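Local structure of C-domain type II peptide synthetase (Streptomyces globisporus, 4ZNM) at residues Ala162-Tyr176 and Val374-Leu388. The protein is a free-standing condensation domain of the type II nonribosomal peptide synthetase kind, belonging to the CoA-dependent acyltransferase clan. Numbering follows the deposited sequence.
Sequences AWAMHVIARDLLNLY and VHAPASEGPEQAGDL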
ATOM      1  N   ALA A 162      -4.355  -0.417   2.814  1.00 18.03           N
ATOM      2  CA  ALA A 162      -3.955   0.460   3.930  1.00 19.71           C
ATOM      3  C   ALA A 162      -5.170   1.100   4.592  1.00 20.49           C
ATOM      4  O   ALA A 162      -5.283   1.117   5.823  1.00 23.77           O
ATOM      5  CB  ALA A 162      -2.972   1.512   3.469  1.00 21.51           C
ATOM      6  N   TRP A 163      -6.114   1.562   3.792  1.00 21.40           N
ATOM      7  CA  TRP A 163      -7.314   2.213   4.330  1.00 20.00           C
ATOM      8  C   TRP A 163      -8.108   1.212   5.166  1.00 22.84           C
ATOM      9  O   TRP A 163      -8.589   1.524   6.276  1.00 22.13           O
ATOM     10  CB  TRP A 163      -8.166   2.800   3.184  1.00 20.62           C
ATOM     11  CG  TRP A 163      -9.458   3.450   3.599  1.00 29.99           C
ATOM     12  CD1 TRP A 163     -10.559   2.832   4.071  1.00 34.49           C
ATOM     13  CD2 TRP A 163      -9.786   4.845   3.521  1.00 62.53           C
ATOM     14  NE1 TRP A 163     -11.550   3.741   4.308  1.00 43.66           N
ATOM     15  CE2 TRP A 163     -11.103   4.986   3.981  1.00 64.94           C
ATOM     16  CE3 TRP A 163      -9.086   5.984   3.123  1.00 95.36           C
ATOM     17  CZ2 TRP A 163     -11.745   6.219   4.048  1.00 84.25           C
ATOM     18  CZ3 TRP A 163      -9.721   7.210   3.193  1.00 99.12           C
ATOM     19  CH2 TRP A 163     -11.039   7.318   3.655  1.00 96.20           C
ATOM     20  N   ALA A 164      -8.192  -0.018   4.676  1.00 19.09           N
ATOM     21  CA  ALA A 164      -8.887  -1.076   5.415  1.00 18.23           C
ATOM     22  C   ALA A 164      -8.240  -1.358   6.761  1.00 17.54           C
ATOM     23  O   ALA A 164      -8.934  -1.671   7.717  1.00 18.55           O
ATOM     24  CB  ALA A 164      -8.943  -2.383   4.587  1.00 25.00           C
HETATM   25  N   MSE A 165      -6.913  -1.280   6.830  1.00 15.71           N
HETATM   26  CA  MSE A 165      -6.189  -1.559   8.079  1.00 18.69           C
HETATM   27  C   MSE A 165      -6.518  -0.452   9.118  1.00 18.33           C
HETATM   28  O   MSE A 165      -6.682  -0.709  10.294  1.00 17.36           O
HETATM   29  CB  MSE A 165      -4.676  -1.623   7.846  1.00 20.02           C
HETATM   30  CG  MSE A 165      -4.186  -2.843   7.097  1.00 80.57           C
HETATM   31 SE   MSE A 165      -4.417  -4.488   8.080  1.00100.66          SE
HETATM   32  CE  MSE A 165      -3.557  -3.990   9.733  1.00160.78           C
ATOM     33  N   HIS A 166      -6.629   0.773   8.658  1.00 19.81           N
ATOM     34  CA  HIS A 166      -7.048   1.874   9.540  1.00 19.60           C
ATOM     35  C   HIS A 166      -8.460   1.571  10.087  1.00 26.72           C
ATOM     36  O   HIS A 166      -8.685   1.666  11.299  1.00 26.81           O
ATOM     37  CB  HIS A 166      -6.990   3.182   8.800  1.00 22.35           C
ATOM     38  CG  HIS A 166      -7.640   4.312   9.524  1.00 36.82           C
ATOM     39  ND1 HIS A 166      -6.918   5.285  10.186  1.00 47.07           N
ATOM     40  CD2 HIS A 166      -8.950   4.629   9.699  1.00 42.78           C
ATOM     41  CE1 HIS A 166      -7.752   6.153  10.733  1.00 48.58           C
ATOM     42  NE2 HIS A 166      -8.991   5.776  10.457  1.00 42.97           N
ATOM     43  N   VAL A 167      -9.381   1.138   9.219  1.00 23.34           N
ATOM     44  CA  VAL A 167     -10.745   0.775   9.631  1.00 18.94           C
ATOM     45  C   VAL A 167     -10.747  -0.393  10.637  1.00 18.81           C
ATOM     46  O   VAL A 167     -11.483  -0.366  11.639  1.00 21.50           O
ATOM     47  CB  VAL A 167     -11.631   0.445   8.405  1.00 23.89           C
ATOM     48  CG1 VAL A 167     -12.993  -0.147   8.846  1.00 21.96           C
ATOM     49  CG2 VAL A 167     -11.882   1.720   7.547  1.00 21.55           C
ATOM     50  N   ILE A 168      -9.916  -1.410  10.408  1.00 19.07           N
ATOM     51  CA  ILE A 168      -9.884  -2.590  11.267  1.00 17.66           C
ATOM     52  C   ILE A 168      -9.463  -2.211  12.696  1.00 19.19           C
ATOM     53  O   ILE A 168      -9.999  -2.719  13.688  1.00 21.85           O
ATOM     54  CB  ILE A 168      -8.946  -3.636  10.690  1.00 19.14           C
ATOM     55  CG1 ILE A 168      -9.540  -4.215   9.391  1.00 20.25           C
ATOM     56  CG2 ILE A 168      -8.672  -4.777  11.716  1.00 22.25           C
ATOM     57  CD1 ILE A 168      -8.530  -5.043   8.584  1.00 22.73           C
ATOM     58  N   ALA A 169      -8.465  -1.344  12.783  1.00 17.92           N
ATOM     59  CA  ALA A 169      -7.921  -0.921  14.052  1.00 23.56           C
ATOM     60  C   ALA A 169      -8.976  -0.090  14.783  1.00 28.04           C
ATOM     61  O   ALA A 169      -9.202  -0.277  15.983  1.00 21.67           O
ATOM     62  CB  ALA A 169      -6.630  -0.138  13.848  1.00 23.11           C
ATOM     63  N   ARG A 170      -9.669   0.773  14.045  1.00 20.72           N
ATOM     64  CA  ARG A 170     -10.668   1.644  14.669  1.00 19.19           C
ATOM     65  C   ARG A 170     -11.811   0.807  15.199  1.00 21.24           C
ATOM     66  O   ARG A 170     -12.240   0.966  16.356  1.00 20.65           O
ATOM     67  CB  ARG A 170     -11.206   2.705  13.715  1.00 25.13           C
ATOM     68  CG  ARG A 170     -12.316   3.522  14.400  1.00 30.86           C
ATOM     69  CD  ARG A 170     -13.314   4.062  13.495  1.00 53.79           C
ATOM     70  NE  ARG A 170     -14.031   3.056  12.725  1.00 57.01           N
ATOM     71  CZ  ARG A 170     -14.887   3.392  11.769  1.00 49.06           C
ATOM     72  NH1 ARG A 170     -15.096   4.677  11.542  1.00 52.38           N
ATOM     73  NH2 ARG A 170     -15.531   2.474  11.043  1.00 35.21           N
ATOM     74  N   ASP A 171     -12.306  -0.087  14.358  1.00 18.98           N
ATOM     75  CA  ASP A 171     -13.398  -0.956  14.738  1.00 23.13           C
ATOM     76  C   ASP A 171     -13.001  -1.817  15.941  1.00 20.95           C
ATOM     77  O   ASP A 171     -13.788  -1.997  16.859  1.00 19.18           O
ATOM     78  CB  ASP A 171     -13.781  -1.836  13.566  1.00 20.69           C
ATOM     79  CG  ASP A 171     -14.527  -1.073  12.450  1.00 28.57           C
ATOM     80  OD1 ASP A 171     -14.695   0.176  12.542  1.00 23.59           O
ATOM     81  OD2 ASP A 171     -14.946  -1.752  11.484  1.00 26.47           O
ATOM     82  N   LEU A 172     -11.798  -2.374  15.895  1.00 21.92           N
ATOM     83  CA  LEU A 172     -11.326  -3.286  16.943  1.00 22.01           C
ATOM     84  C   LEU A 172     -11.312  -2.625  18.302  1.00 20.72           C
ATOM     85  O   LEU A 172     -11.826  -3.170  19.271  1.00 23.59           O
ATOM     86  CB  LEU A 172      -9.926  -3.787  16.632  1.00 19.32           C
ATOM     87  CG  LEU A 172      -9.240  -4.562  17.753  1.00 22.46           C
ATOM     88  CD1 LEU A 172      -9.973  -5.878  17.932  1.00 24.31           C
ATOM     89  CD2 LEU A 172      -7.779  -4.765  17.447  1.00 25.81           C
ATOM     90  N   LEU A 173     -10.701  -1.444  18.369  1.00 21.94           N
ATOM     91  CA  LEU A 173     -10.569  -0.759  19.645  1.00 22.47           C
ATOM     92  C   LEU A 173     -11.901  -0.183  20.132  1.00 22.55           C
ATOM     93  O   LEU A 173     -12.132  -0.083  21.342  1.00 20.42           O
ATOM     94  CB  LEU A 173      -9.480   0.310  19.530  1.00 21.25           C
ATOM     95  CG  LEU A 173      -8.117  -0.391  19.230  1.00 27.42           C
ATOM     96  CD1 LEU A 173      -7.031   0.627  19.192  1.00 34.47           C
ATOM     97  CD2 LEU A 173      -7.745  -1.424  20.277  1.00 33.02           C
ATOM     98  N   ASN A 174     -12.797   0.131  19.207  1.00 20.98           N
ATOM     99  CA  ASN A 174     -14.160   0.547  19.575  1.00 22.76           C
ATOM    100  C   ASN A 174     -14.954  -0.628  20.151  1.00 23.65           C
ATOM    101  O   ASN A 174     -15.577  -0.512  21.195  1.00 24.17           O
ATOM    102  CB  ASN A 174     -14.865   1.118  18.349  1.00 21.61           C
ATOM    103  CG  ASN A 174     -16.315   1.470  18.601  1.00 23.93           C
ATOM    104  OD1 ASN A 174     -17.171   0.596  18.752  1.00 29.11           O
ATOM    105  ND2 ASN A 174     -16.605   2.760  18.601  1.00 26.28           N
ATOM    106  N   LEU A 175     -14.923  -1.773  19.465  1.00 21.70           N
ATOM    107  CA  LEU A 175     -15.649  -2.950  19.944  1.00 18.27           C
ATOM    108  C   LEU A 175     -15.072  -3.421  21.309  1.00 20.42           C
ATOM    109  O   LEU A 175     -15.808  -3.877  22.183  1.00 18.82           O
ATOM    110  CB  LEU A 175     -15.579  -4.081  18.907  1.00 21.65           C
ATOM    111  CG  LEU A 175     -16.343  -3.739  17.611  1.00 22.92           C
ATOM    112  CD1 LEU A 175     -16.020  -4.725  16.547  1.00 25.92           C
ATOM    113  CD2 LEU A 175     -17.891  -3.667  17.832  1.00 29.89           C
ATOM    114  N   TYR A 176     -13.756  -3.323  21.464  1.00 20.31           N
ATOM    115  CA  TYR A 176     -13.095  -3.628  22.736  1.00 21.94           C
ATOM    116  C   TYR A 176     -13.620  -2.699  23.845  1.00 24.31           C
ATOM    117  O   TYR A 176     -14.073  -3.152  24.894  1.00 26.82           O
ATOM    118  CB  TYR A 176     -11.554  -3.487  22.589  1.00 17.29           C
ATOM    119  CG  TYR A 176     -10.823  -3.494  23.911  1.00 17.46           C
ATOM    120  CD1 TYR A 176     -10.460  -4.695  24.500  1.00 22.98           C
ATOM    121  CD2 TYR A 176     -10.490  -2.319  24.564  1.00 26.27           C
ATOM    122  CE1 TYR A 176      -9.807  -4.732  25.692  1.00 20.17           C
ATOM    123  CE2 TYR A 176      -9.832  -2.339  25.787  1.00 20.34           C
ATOM    124  CZ  TYR A 176      -9.499  -3.552  26.345  1.00 24.35           C
ATOM    125  OH  TYR A 176      -8.847  -3.606  27.535  1.00 23.57           O
ATOM    126  N   VAL A 374       0.298   6.169   0.088  1.00 29.17           N
ATOM    127  CA  VAL A 374      -0.594   5.400   0.922  1.00 30.54           C
ATOM    128  C   VAL A 374      -1.878   6.176   1.128  1.00 30.40           C
ATOM    129  O   VAL A 374      -1.858   7.350   1.493  1.00 28.24           O
ATOM    130  CB  VAL A 374       0.061   5.084   2.284  1.00 36.50           C
ATOM    131  CG1 VAL A 374      -0.911   4.356   3.184  1.00 45.68           C
ATOM    132  CG2 VAL A 374       1.277   4.242   2.092  1.00 35.34           C
ATOM    133  N   HIS A 375      -2.997   5.504   0.911  1.00 26.21           N
ATOM    134  CA  HIS A 375      -4.304   6.113   1.072  1.00 32.04           C
ATOM    135  C   HIS A 375      -4.957   5.600   2.351  1.00 30.27           C
ATOM    136  O   HIS A 375      -5.286   4.420   2.491  1.00 31.35           O
ATOM    137  CB  HIS A 375      -5.179   5.815  -0.146  1.00 32.89           C
ATOM    138  CG  HIS A 375      -6.573   6.336  -0.019  1.00 62.67           C
ATOM    139  ND1 HIS A 375      -6.910   7.650  -0.270  1.00 72.31           N
ATOM    140  CD2 HIS A 375      -7.721   5.715   0.341  1.00 78.46           C
ATOM    141  CE1 HIS A 375      -8.205   7.816  -0.064  1.00 78.98           C
ATOM    142  NE2 HIS A 375      -8.720   6.657   0.307  1.00 79.99           N
ATOM    143  N   ALA A 376      -5.123   6.492   3.303  1.00 33.63           N
ATOM    144  CA  ALA A 376      -5.668   6.114   4.593  1.00 46.68           C
ATOM    145  C   ALA A 376      -6.380   7.323   5.186  1.00 51.56           C
ATOM    146  O   ALA A 376      -5.945   8.445   4.972  1.00 47.59           O
ATOM    147  CB  ALA A 376      -4.561   5.620   5.515  1.00 48.94           C
ATOM    148  N   PRO A 377      -7.485   7.104   5.913  1.00 66.78           N
ATOM    149  CA  PRO A 377      -8.194   8.282   6.426  1.00 70.96           C
ATOM    150  C   PRO A 377      -7.275   9.230   7.217  1.00 65.57           C
ATOM    151  O   PRO A 377      -6.259   8.799   7.799  1.00 56.63           O
ATOM    152  CB  PRO A 377      -9.279   7.673   7.318  1.00 72.54           C
ATOM    153  CG  PRO A 377      -9.495   6.314   6.768  1.00 66.70           C
ATOM    154  CD  PRO A 377      -8.141   5.853   6.320  1.00 65.03           C
ATOM    155  N   ALA A 378      -7.625  10.517   7.209  1.00 79.87           N
ATOM    156  CA  ALA A 378      -6.816  11.547   7.853  1.00 79.44           C
ATOM    157  C   ALA A 378      -6.781  11.351   9.370  1.00 79.04           C
ATOM    158  O   ALA A 378      -7.815  11.081   9.997  1.00 68.65           O
ATOM    159  CB  ALA A 378      -7.360  12.929   7.508  1.00 77.42           C
ATOM    160  N   SER A 379      -5.587  11.480   9.948  1.00 88.25           N
ATOM    161  CA  SER A 379      -5.416  11.451  11.398  1.00 93.26           C
ATOM    162  C   SER A 379      -4.266  12.346  11.802  1.00 86.54           C
ATOM    163  O   SER A 379      -3.167  12.241  11.257  1.00 84.50           O
ATOM    164  CB  SER A 379      -5.147  10.033  11.918  1.00 93.83           C
ATOM    165  OG  SER A 379      -4.972  10.042  13.336  1.00 88.64           O
ATOM    166  N   GLU A 380      -4.513  13.215  12.771  1.00 94.91           N
ATOM    167  CA  GLU A 380      -3.443  14.024  13.318  1.00 97.36           C
ATOM    168  C   GLU A 380      -3.393  13.819  14.808  1.00 99.83           C
ATOM    169  O   GLU A 380      -4.230  14.327  15.560  1.00 97.35           O
ATOM    170  CB  GLU A 380      -3.617  15.503  12.986  1.00107.85           C
ATOM    171  CG  GLU A 380      -2.283  16.171  12.678  1.00112.20           C
ATOM    172  CD  GLU A 380      -2.387  17.679  12.529  1.00106.84           C
ATOM    173  OE1 GLU A 380      -3.485  18.233  12.765  1.00104.76           O
ATOM    174  OE2 GLU A 380      -1.363  18.309  12.187  1.00102.23           O
ATOM    175  N   GLY A 381      -2.398  13.046  15.218  1.00 85.77           N
ATOM    176  CA  GLY A 381      -2.172  12.773  16.615  1.00 81.20           C
ATOM    177  C   GLY A 381      -2.707  11.435  17.072  1.00 71.96           C
ATOM    178  O   GLY A 381      -3.156  10.592  16.280  1.00 61.47           O
ATOM    179  N   PRO A 382      -2.628  11.216  18.379  1.00 65.97           N
ATOM    180  CA  PRO A 382      -3.221  10.022  18.971  1.00 56.12           C
ATOM    181  C   PRO A 382      -4.746  10.059  18.943  1.00 37.32           C
ATOM    182  O   PRO A 382      -5.341  11.122  19.098  1.00 41.69           O
ATOM    183  CB  PRO A 382      -2.693  10.056  20.406  1.00 56.99           C
ATOM    184  CG  PRO A 382      -1.434  10.870  20.322  1.00 67.43           C
ATOM    185  CD  PRO A 382      -1.740  11.921  19.321  1.00 73.87           C
ATOM    186  N   GLU A 383      -5.354   8.892  18.761  1.00 32.92           N
ATOM    187  CA  GLU A 383      -6.803   8.735  18.808  1.00 35.19           C
ATOM    188  C   GLU A 383      -7.187   8.018  20.096  1.00 30.45           C
ATOM    189  O   GLU A 383      -6.337   7.420  20.733  1.00 28.18           O
ATOM    190  CB  GLU A 383      -7.291   7.941  17.604  1.00 55.23           C
ATOM    191  CG  GLU A 383      -6.542   8.261  16.325  1.00 82.71           C
ATOM    192  CD  GLU A 383      -7.461   8.358  15.138  1.00 90.30           C
ATOM    193  OE1 GLU A 383      -8.274   9.309  15.121  1.00 87.68           O
ATOM    194  OE2 GLU A 383      -7.367   7.489  14.236  1.00 89.89           O
ATOM    195  N   GLN A 384      -8.463   8.060  20.466  1.00 27.38           N
ATOM    196  CA  GLN A 384      -8.912   7.420  21.686  1.00 28.61           C
ATOM    197  C   GLN A 384     -10.149   6.585  21.468  1.00 28.98           C
ATOM    198  O   GLN A 384     -11.071   6.985  20.738  1.00 33.77           O
ATOM    199  CB  GLN A 384      -9.177   8.485  22.752  1.00 32.25           C
ATOM    200  CG  GLN A 384      -9.543   7.914  24.115  1.00 25.84           C
ATOM    201  CD  GLN A 384      -9.816   8.990  25.121  1.00 42.44           C
ATOM    202  OE1 GLN A 384     -10.709   9.818  24.937  1.00 42.02           O
ATOM    203  NE2 GLN A 384      -9.026   9.002  26.187  1.00 40.17           N
ATOM    204  N   ALA A 385     -10.154   5.405  22.087  1.00 25.38           N
ATOM    205  CA  ALA A 385     -11.342   4.562  22.135  1.00 32.75           C
ATOM    206  C   ALA A 385     -11.515   4.144  23.587  1.00 27.27           C
ATOM    207  O   ALA A 385     -10.738   3.355  24.142  1.00 25.03           O
ATOM    208  CB  ALA A 385     -11.225   3.346  21.201  1.00 32.09           C
ATOM    209  N   GLY A 386     -12.523   4.724  24.230  1.00 28.65           N
ATOM    210  CA  GLY A 386     -12.760   4.455  25.630  1.00 24.18           C
ATOM    211  C   GLY A 386     -11.580   4.876  26.478  1.00 28.09           C
ATOM    212  O   GLY A 386     -11.196   6.047  26.461  1.00 29.71           O
ATOM    213  N   ASP A 387     -11.001   3.927  27.209  1.00 23.67           N
ATOM    214  CA  ASP A 387      -9.858   4.234  28.051  1.00 25.88           C
ATOM    215  C   ASP A 387      -8.524   3.916  27.377  1.00 26.48           C
ATOM    216  O   ASP A 387      -7.499   4.010  28.020  1.00 29.11           O
ATOM    217  CB  ASP A 387      -9.968   3.494  29.393  1.00 29.47           C
ATOM    218  CG  ASP A 387      -9.676   2.011  29.313  1.00 36.33           C
ATOM    219  OD1 ASP A 387      -9.538   1.428  28.205  1.00 37.89           O
ATOM    220  OD2 ASP A 387      -9.604   1.405  30.411  1.00 35.86           O
ATOM    221  N   LEU A 388      -8.547   3.524  26.096  1.00 25.64           N
ATOM    222  CA  LEU A 388      -7.314   3.326  25.328  1.00 26.77           C
ATOM    223  C   LEU A 388      -7.040   4.446  24.315  1.00 27.89           C
ATOM    224  O   LEU A 388      -7.915   4.819  23.540  1.00 33.44           O
ATOM    225  CB  LEU A 388      -7.360   2.027  24.575  1.00 26.84           C
ATOM    226  CG  LEU A 388      -6.883   0.779  25.266  1.00 29.87           C
ATOM    227  CD1 LEU A 388      -7.015  -0.321  24.242  1.00 25.83           C
ATOM    228  CD2 LEU A 388      -5.435   0.906  25.788  1.00 37.78           C
TER
HETATM  229  O   HOH W   1      -5.641   2.194   0.860  1.00 21.09           O
HETATM  230  O   HOH W   2     -10.525   0.821  23.508  1.00 29.30           O
HETATM  231  O   HOH W   3      -8.729  -1.156  28.795  1.00 30.46           O
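P377 is wedged between two aromatic side chains of the helix, W163 and H166. Its CG sits over the centre of the six-membered ring of W163, 3.3 Å from the centroid and 5° off the ring normal, a CH-pi contact. The same CG also lies over one face of H166, nearer the rim, 3.8 Å from that ring's centroid. A proline suits this slot because its compact ring turns carbons to both neighbours, although this part of the loop is poorly ordered. W163 takes its place with CG anti to the backbone N (chi1 178°), while NE1 bonds to the carbonyl of E304. The imidazole of H375 lies near parallel to the indole but offset, and closer than such pairs normally come, so its detail is doubtful. Smaller apolar contacts hold the ends: A162 CB meets V374 CG1 at 3.5 Å, and A385, small enough for a close approach, sets CB 3.9 Å from L173 CB. L388 crosses Y176 at about a right angle, its CD1 3.8 Å from CE2.

The chain here leaves one lobe of the condensation domain, where V374 pairs with I414, and enters the other, where 383-385 forms the edge strand of the sheet packed against helix 162-180. A type II' turn with G386 at positive phi then leads into strand 388-392.

No direct hydrogen bond joins the segments; water does the bridging. One water accepts from W163 N and donates to H375 O. Another accepts from Y176 OH, which is also hydrogen-bonded to D59 N, and donates to D387 OD1, 2.8 Å from the water oxygen.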